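Side-chain contacts in Mll3558 protein (Mesorhizobium loti, PDB 3RD6), which is of unknown function but belongs to the AHA1 family, whose Bet v 1-like fold may enclose a pocket for a hydrophobic ligand: residues R22-F27 and Q77-D82; T114-T119 and G140-L145. All coordinates share one frame; numbering follows the deposited sequence.

Contact 1: R22-F27 and Q77-D82; sequences RVFHAF and QDIVPD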
loop_
_atom_site.group_PDB
_atom_site.type_symbol
_atom_site.label_atom_id
_atom_site.label_comp_id
_atom_site.label_asym_id
_atom_site.label_seq_id
_atom_site.Cartn_x
_atom_site.Cartn_y
_atom_site.Cartn_z
ATOM N N ARG A 22 -6.059 -22.943 9.459
ATOM C CA ARG A 22 -6.462 -23.419 8.150
ATOM C C ARG A 22 -6.625 -22.288 7.137
ATOM O O ARG A 22 -6.032 -22.340 6.054
ATOM C CB ARG A 22 -7.755 -24.220 8.266
ATOM N N VAL A 23 -7.418 -21.273 7.482
ATOM C CA VAL A 23 -7.637 -20.148 6.568
ATOM C C VAL A 23 -6.374 -19.317 6.334
ATOM O O VAL A 23 -6.126 -18.843 5.228
ATOM C CB VAL A 23 -8.760 -19.231 7.066
ATOM C CG1 VAL A 23 -9.067 -18.152 6.054
ATOM C CG2 VAL A 23 -9.980 -20.055 7.368
ATOM N N PHE A 24 -5.567 -19.140 7.370
ATOM C CA PHE A 24 -4.331 -18.393 7.211
ATOM C C PHE A 24 -3.554 -19.131 6.150
ATOM O O PHE A 24 -3.164 -18.560 5.147
ATOM C CB PHE A 24 -3.513 -18.391 8.499
ATOM C CG PHE A 24 -2.216 -17.622 8.395
ATOM C CD1 PHE A 24 -2.218 -16.229 8.399
ATOM C CD2 PHE A 24 -0.998 -18.289 8.307
ATOM C CE1 PHE A 24 -1.028 -15.517 8.325
ATOM C CE2 PHE A 24 0.197 -17.580 8.232
ATOM C CZ PHE A 24 0.182 -16.191 8.242
ATOM N N HIS A 25 -3.354 -20.419 6.385
ATOM C CA HIS A 25 -2.624 -21.283 5.470
ATOM C C HIS A 25 -3.006 -21.029 4.021
ATOM O O HIS A 25 -2.143 -20.891 3.156
ATOM C CB HIS A 25 -2.900 -22.751 5.811
ATOM C CG HIS A 25 -2.098 -23.717 4.999
ATOM N ND1 HIS A 25 -0.737 -23.872 5.157
ATOM C CD2 HIS A 25 -2.455 -24.542 3.986
ATOM C CE1 HIS A 25 -0.290 -24.745 4.273
ATOM N NE2 HIS A 25 -1.314 -25.167 3.550
ATOM N N ALA A 26 -4.306 -20.961 3.759
ATOM C CA ALA A 26 -4.808 -20.738 2.400
ATOM C C ALA A 26 -4.285 -19.446 1.766
ATOM O O ALA A 26 -4.438 -19.228 0.560
ATOM C CB ALA A 26 -6.338 -20.735 2.406
ATOM N N PHE A 27 -3.680 -18.588 2.578
ATOM C CA PHE A 27 -3.139 -17.333 2.084
ATOM C C PHE A 27 -1.625 -17.380 1.987
ATOM O O PHE A 27 -1.031 -16.789 1.089
ATOM C CB PHE A 27 -3.507 -16.167 3.018
ATOM C CG PHE A 27 -4.910 -15.675 2.874
ATOM C CD1 PHE A 27 -5.934 -16.211 3.647
ATOM C CD2 PHE A 27 -5.203 -14.644 1.990
ATOM C CE1 PHE A 27 -7.242 -15.726 3.544
ATOM C CE2 PHE A 27 -6.509 -14.149 1.877
ATOM C CZ PHE A 27 -7.526 -14.695 2.660
ATOM N N GLN A 77 3.642 -6.175 3.601
ATOM C CA GLN A 77 4.008 -5.119 4.551
ATOM C C GLN A 77 4.024 -5.596 5.999
ATOM O O GLN A 77 4.746 -5.054 6.844
ATOM C CB GLN A 77 3.018 -3.922 4.462
ATOM C CG GLN A 77 2.852 -3.254 3.099
ATOM C CD GLN A 77 4.116 -2.607 2.599
ATOM O OE1 GLN A 77 4.837 -1.970 3.367
ATOM N NE2 GLN A 77 4.385 -2.745 1.299
ATOM N N ASP A 78 3.175 -6.569 6.299
ATOM C CA ASP A 78 3.091 -7.073 7.663
ATOM C C ASP A 78 2.385 -8.413 7.721
ATOM O O ASP A 78 1.384 -8.628 7.033
ATOM C CB ASP A 78 2.360 -6.062 8.552
ATOM C CG ASP A 78 2.227 -6.535 9.999
ATOM O OD1 ASP A 78 1.115 -6.929 10.412
ATOM O OD2 ASP A 78 3.240 -6.524 10.729
ATOM N N ILE A 79 2.935 -9.308 8.543
ATOM C CA ILE A 79 2.400 -10.652 8.739
ATOM C C ILE A 79 2.415 -11.029 10.225
ATOM O O ILE A 79 3.449 -10.948 10.889
ATOM C CB ILE A 79 3.230 -11.730 7.968
ATOM C CG1 ILE A 79 3.223 -11.461 6.458
ATOM C CG2 ILE A 79 2.672 -13.114 8.261
ATOM C CD1 ILE A 79 4.058 -12.455 5.642
ATOM N N VAL A 80 1.254 -11.415 10.742
ATOM C CA VAL A 80 1.112 -11.854 12.122
ATOM C C VAL A 80 0.461 -13.224 11.946
ATOM O O VAL A 80 -0.715 -13.320 11.569
ATOM C CB VAL A 80 0.180 -10.928 12.917
ATOM C CG1 VAL A 80 0.214 -11.312 14.386
ATOM C CG2 VAL A 80 0.604 -9.480 12.737
ATOM N N PRO A 81 1.220 -14.308 12.209
ATOM C CA PRO A 81 0.755 -15.700 12.074
ATOM C C PRO A 81 -0.692 -16.018 12.450
ATOM O O PRO A 81 -1.137 -15.759 13.570
ATOM C CB PRO A 81 1.763 -16.472 12.908
ATOM C CG PRO A 81 3.033 -15.719 12.625
ATOM C CD PRO A 81 2.570 -14.276 12.811
ATOM N N ASP A 82 -1.408 -16.575 11.472
ATOM C CA ASP A 82 -2.808 -16.982 11.604
ATOM C C ASP A 82 -3.778 -15.854 11.967
ATOM O O ASP A 82 -4.979 -16.090 12.119
ATOM C CB ASP A 82 -2.945 -18.091 12.650
ATOM C CG ASP A 82 -1.883 -19.157 12.515
ATOM O OD1 ASP A 82 -1.663 -19.641 11.389
ATOM O OD2 ASP A 82 -1.272 -19.523 13.544
#

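Contact 2: T114-T119 and G140-L145; sequences TRLTYT and GLLEAL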
loop_
_atom_site.group_PDB
_atom_site.type_symbol
_atom_site.label_atom_id
_atom_site.label_comp_id
_atom_site.label_asym_id
_atom_site.label_seq_id
_atom_site.Cartn_x
_atom_site.Cartn_y
_atom_site.Cartn_z
ATOM N N THR A 114 -13.703 -19.245 11.870
ATOM C CA THR A 114 -12.796 -18.140 11.611
ATOM C C THR A 114 -13.485 -16.896 11.035
ATOM O O THR A 114 -14.261 -16.984 10.077
ATOM C CB THR A 114 -11.686 -18.582 10.657
ATOM O OG1 THR A 114 -10.748 -17.515 10.491
ATOM C CG2 THR A 114 -12.267 -18.950 9.314
ATOM N N ARG A 115 -13.203 -15.740 11.634
ATOM C CA ARG A 115 -13.783 -14.480 11.178
ATOM C C ARG A 115 -12.785 -13.779 10.265
ATOM O O ARG A 115 -11.683 -13.421 10.693
ATOM C CB ARG A 115 -14.114 -13.583 12.372
ATOM C CG ARG A 115 -14.899 -12.325 12.018
ATOM C CD ARG A 115 -16.282 -12.660 11.504
ATOM N NE ARG A 115 -17.009 -11.471 11.072
ATOM C CZ ARG A 115 -17.241 -10.404 11.833
ATOM N NH1 ARG A 115 -16.800 -10.361 13.082
ATOM N NH2 ARG A 115 -17.916 -9.374 11.340
ATOM N N LEU A 116 -13.170 -13.585 9.006
ATOM C CA LEU A 116 -12.280 -12.940 8.048
ATOM C C LEU A 116 -12.803 -11.621 7.549
ATOM O O LEU A 116 -13.788 -11.566 6.824
ATOM C CB LEU A 116 -12.013 -13.856 6.849
ATOM C CG LEU A 116 -11.186 -13.295 5.684
ATOM C CD1 LEU A 116 -10.399 -14.407 5.034
ATOM C CD2 LEU A 116 -12.092 -12.632 4.668
ATOM N N THR A 117 -12.135 -10.552 7.960
ATOM C CA THR A 117 -12.499 -9.219 7.517
ATOM C C THR A 117 -11.390 -8.777 6.564
ATOM O O THR A 117 -10.234 -8.603 6.959
ATOM C CB THR A 117 -12.661 -8.241 8.713
ATOM O OG1 THR A 117 -12.813 -6.907 8.220
ATOM C CG2 THR A 117 -11.473 -8.316 9.640
ATOM N N TYR A 118 -11.766 -8.643 5.295
ATOM C CA TYR A 118 -10.861 -8.258 4.220
ATOM C C TYR A 118 -11.120 -6.785 3.874
ATOM O O TYR A 118 -12.164 -6.444 3.350
ATOM C CB TYR A 118 -11.139 -9.171 3.019
ATOM C CG TYR A 118 -10.153 -9.132 1.871
ATOM C CD1 TYR A 118 -9.243 -10.177 1.670
ATOM C CD2 TYR A 118 -10.180 -8.094 0.938
ATOM C CE1 TYR A 118 -8.386 -10.200 0.563
ATOM C CE2 TYR A 118 -9.320 -8.100 -0.179
ATOM C CZ TYR A 118 -8.424 -9.163 -0.356
ATOM O OH TYR A 118 -7.578 -9.155 -1.441
ATOM N N THR A 119 -10.163 -5.914 4.182
ATOM C CA THR A 119 -10.294 -4.481 3.913
ATOM C C THR A 119 -9.353 -3.986 2.821
ATOM O O THR A 119 -8.158 -4.287 2.836
ATOM C CB THR A 119 -10.003 -3.651 5.180
ATOM O OG1 THR A 119 -10.822 -4.112 6.257
ATOM C CG2 THR A 119 -10.288 -2.169 4.918
ATOM N N GLY A 140 -15.936 -12.549 -4.760
ATOM C CA GLY A 140 -16.032 -13.811 -5.463
ATOM C C GLY A 140 -14.883 -14.732 -5.113
ATOM O O GLY A 140 -15.067 -15.935 -4.913
ATOM N N LEU A 141 -13.687 -14.162 -5.040
ATOM C CA LEU A 141 -12.499 -14.919 -4.697
ATOM C C LEU A 141 -12.600 -15.474 -3.277
ATOM O O LEU A 141 -12.119 -16.560 -2.994
ATOM C CB LEU A 141 -11.253 -14.031 -4.848
ATOM C CG LEU A 141 -10.861 -13.727 -6.298
ATOM C CD1 LEU A 141 -10.005 -12.482 -6.348
ATOM C CD2 LEU A 141 -10.125 -14.916 -6.907
ATOM N N LEU A 142 -13.228 -14.717 -2.385
ATOM C CA LEU A 142 -13.393 -15.150 -1.002
ATOM C C LEU A 142 -14.431 -16.255 -0.947
ATOM O O LEU A 142 -14.328 -17.180 -0.137
ATOM C CB LEU A 142 -13.844 -13.993 -0.101
ATOM C CG LEU A 142 -12.805 -12.945 0.288
ATOM C CD1 LEU A 142 -13.500 -11.867 1.097
ATOM C CD2 LEU A 142 -11.667 -13.590 1.085
ATOM N N GLU A 143 -15.438 -16.147 -1.809
ATOM C CA GLU A 143 -16.484 -17.156 -1.888
ATOM C C GLU A 143 -15.788 -18.418 -2.422
ATOM O O GLU A 143 -16.019 -19.521 -1.921
ATOM C CB GLU A 143 -17.593 -16.688 -2.842
ATOM C CG GLU A 143 -18.990 -17.215 -2.518
ATOM C CD GLU A 143 -19.319 -18.514 -3.229
ATOM O OE1 GLU A 143 -20.442 -19.023 -3.045
ATOM O OE2 GLU A 143 -18.460 -19.023 -3.979
ATOM N N ALA A 144 -14.914 -18.235 -3.416
ATOM C CA ALA A 144 -14.155 -19.336 -4.006
ATOM C C ALA A 144 -13.260 -19.983 -2.954
ATOM O O ALA A 144 -13.121 -21.203 -2.925
ATOM C CB ALA A 144 -13.316 -18.829 -5.155
ATOM N N LEU A 145 -12.644 -19.161 -2.104
ATOM C CA LEU A 145 -11.786 -19.666 -1.033
ATOM C C LEU A 145 -12.604 -20.639 -0.190
ATOM O O LEU A 145 -12.130 -21.724 0.166
ATOM C CB LEU A 145 -11.294 -18.521 -0.145
ATOM C CG LEU A 145 -10.606 -18.911 1.176
ATOM C CD1 LEU A 145 -9.380 -19.764 0.929
ATOM C CD2 LEU A 145 -10.222 -17.650 1.917
#

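Contact 1: R22-F27 and Q77-D82
Phe24 lays one face of its ring against the turn that follows strand 70-80. The backbone N of Asp82 stands 3.1 Å above the ring plane, over its centre. A flat phenyl ring suits this place because it can lie along a turn whose backbone comes close, and Asp82, with positive phi (60°), holds the chain in such a turn. OD1 of Asp82 stands above the same face, outside the rim and 3.4 Å from Phe24 CD2, as a plain contact and not a bond; the ring and carboxylate planes are 83° apart.

The apolar contacts lie along the far rim. Pro81 CA reaches Phe24 CZ at 3.9 Å from the same face as Asp82 N, while Ile79 CG2 meets CZ at 4.0 Å in the plane of the ring, at its edge. With CG anti to the backbone N (chi1 -180°), Phe24 extends from the helix towards the strand end, and the branched Ile79 offers a methyl to that rim.

Phe24 and Ile79 both also touch Phe52 in a loop, and Phe24 further packs on Leu107 of strand 96-110 and Ile85 of strand 84-93, which joins helix 20-28 to neighbouring strands of the sheet.

Contact 2: T114-T119 and G140-L145
Leu142 of the C-terminal helix inserts its two methyls between helix and sheet, where they meet Leu116 and Tyr118 of strand 113-125. The tight part is leucine on leucine: CD2 of Leu116 lies 3.7 Å from CD2 of Leu142 and 3.9 Å from its CD1, the two side chains crossing at a slant. Both residues are buried, and branched, flexible leucine suits a seam where a curved strand faces a round helix. Leu142 has CG anti to its carbonyl carbon (chi1 -75°), which carries the forked end towards the strand.

Looser packing is found at Tyr118, a partly exposed residue that touches mainly with its CB, 4.1 Å from Leu142 CD1. Its hydroxyl is hydrogen-bonded to Glu120, so that tyrosine combines an apolar stem with a polar end. On the helix, Glu143 is exposed and touches Arg14 of strand 5-16, a place that suits a charged residue. The nearest CA atoms, Tyr118 and Leu142, are still 9.0 Å apart, so side chains alone bridge the gap.

A long C-terminal helix packed over a curved antiparallel sheet is the hallmark of the Bet v 1-like fold, to whose clan the AHA1 family belongs.

How the contacts relate
Contact 1 is a surface contact and contact 2 a buried one, yet both fasten a helix to the same antiparallel sheet. Contact 1 joins helix 20-28 to the end of strand 70-80 and mixes an aromatic face with backbone and carboxylate atoms; contact 2 joins helix 131-148 to strand 113-125 with aliphatic groups. Their centres lie 13 Å apart, and the short helix bridges them. Beyond the face that carries Phe24, Phe27 CE1 packs 3.7 Å from Leu116 CD1, and Ala26 CB lies 3.5 Å from Leu145 CD1. Helix 20-28 thus serves both: Phe24 meets polar atoms of a turn near the surface, while Ala26 and Phe27 pack on the leucines of contact 2.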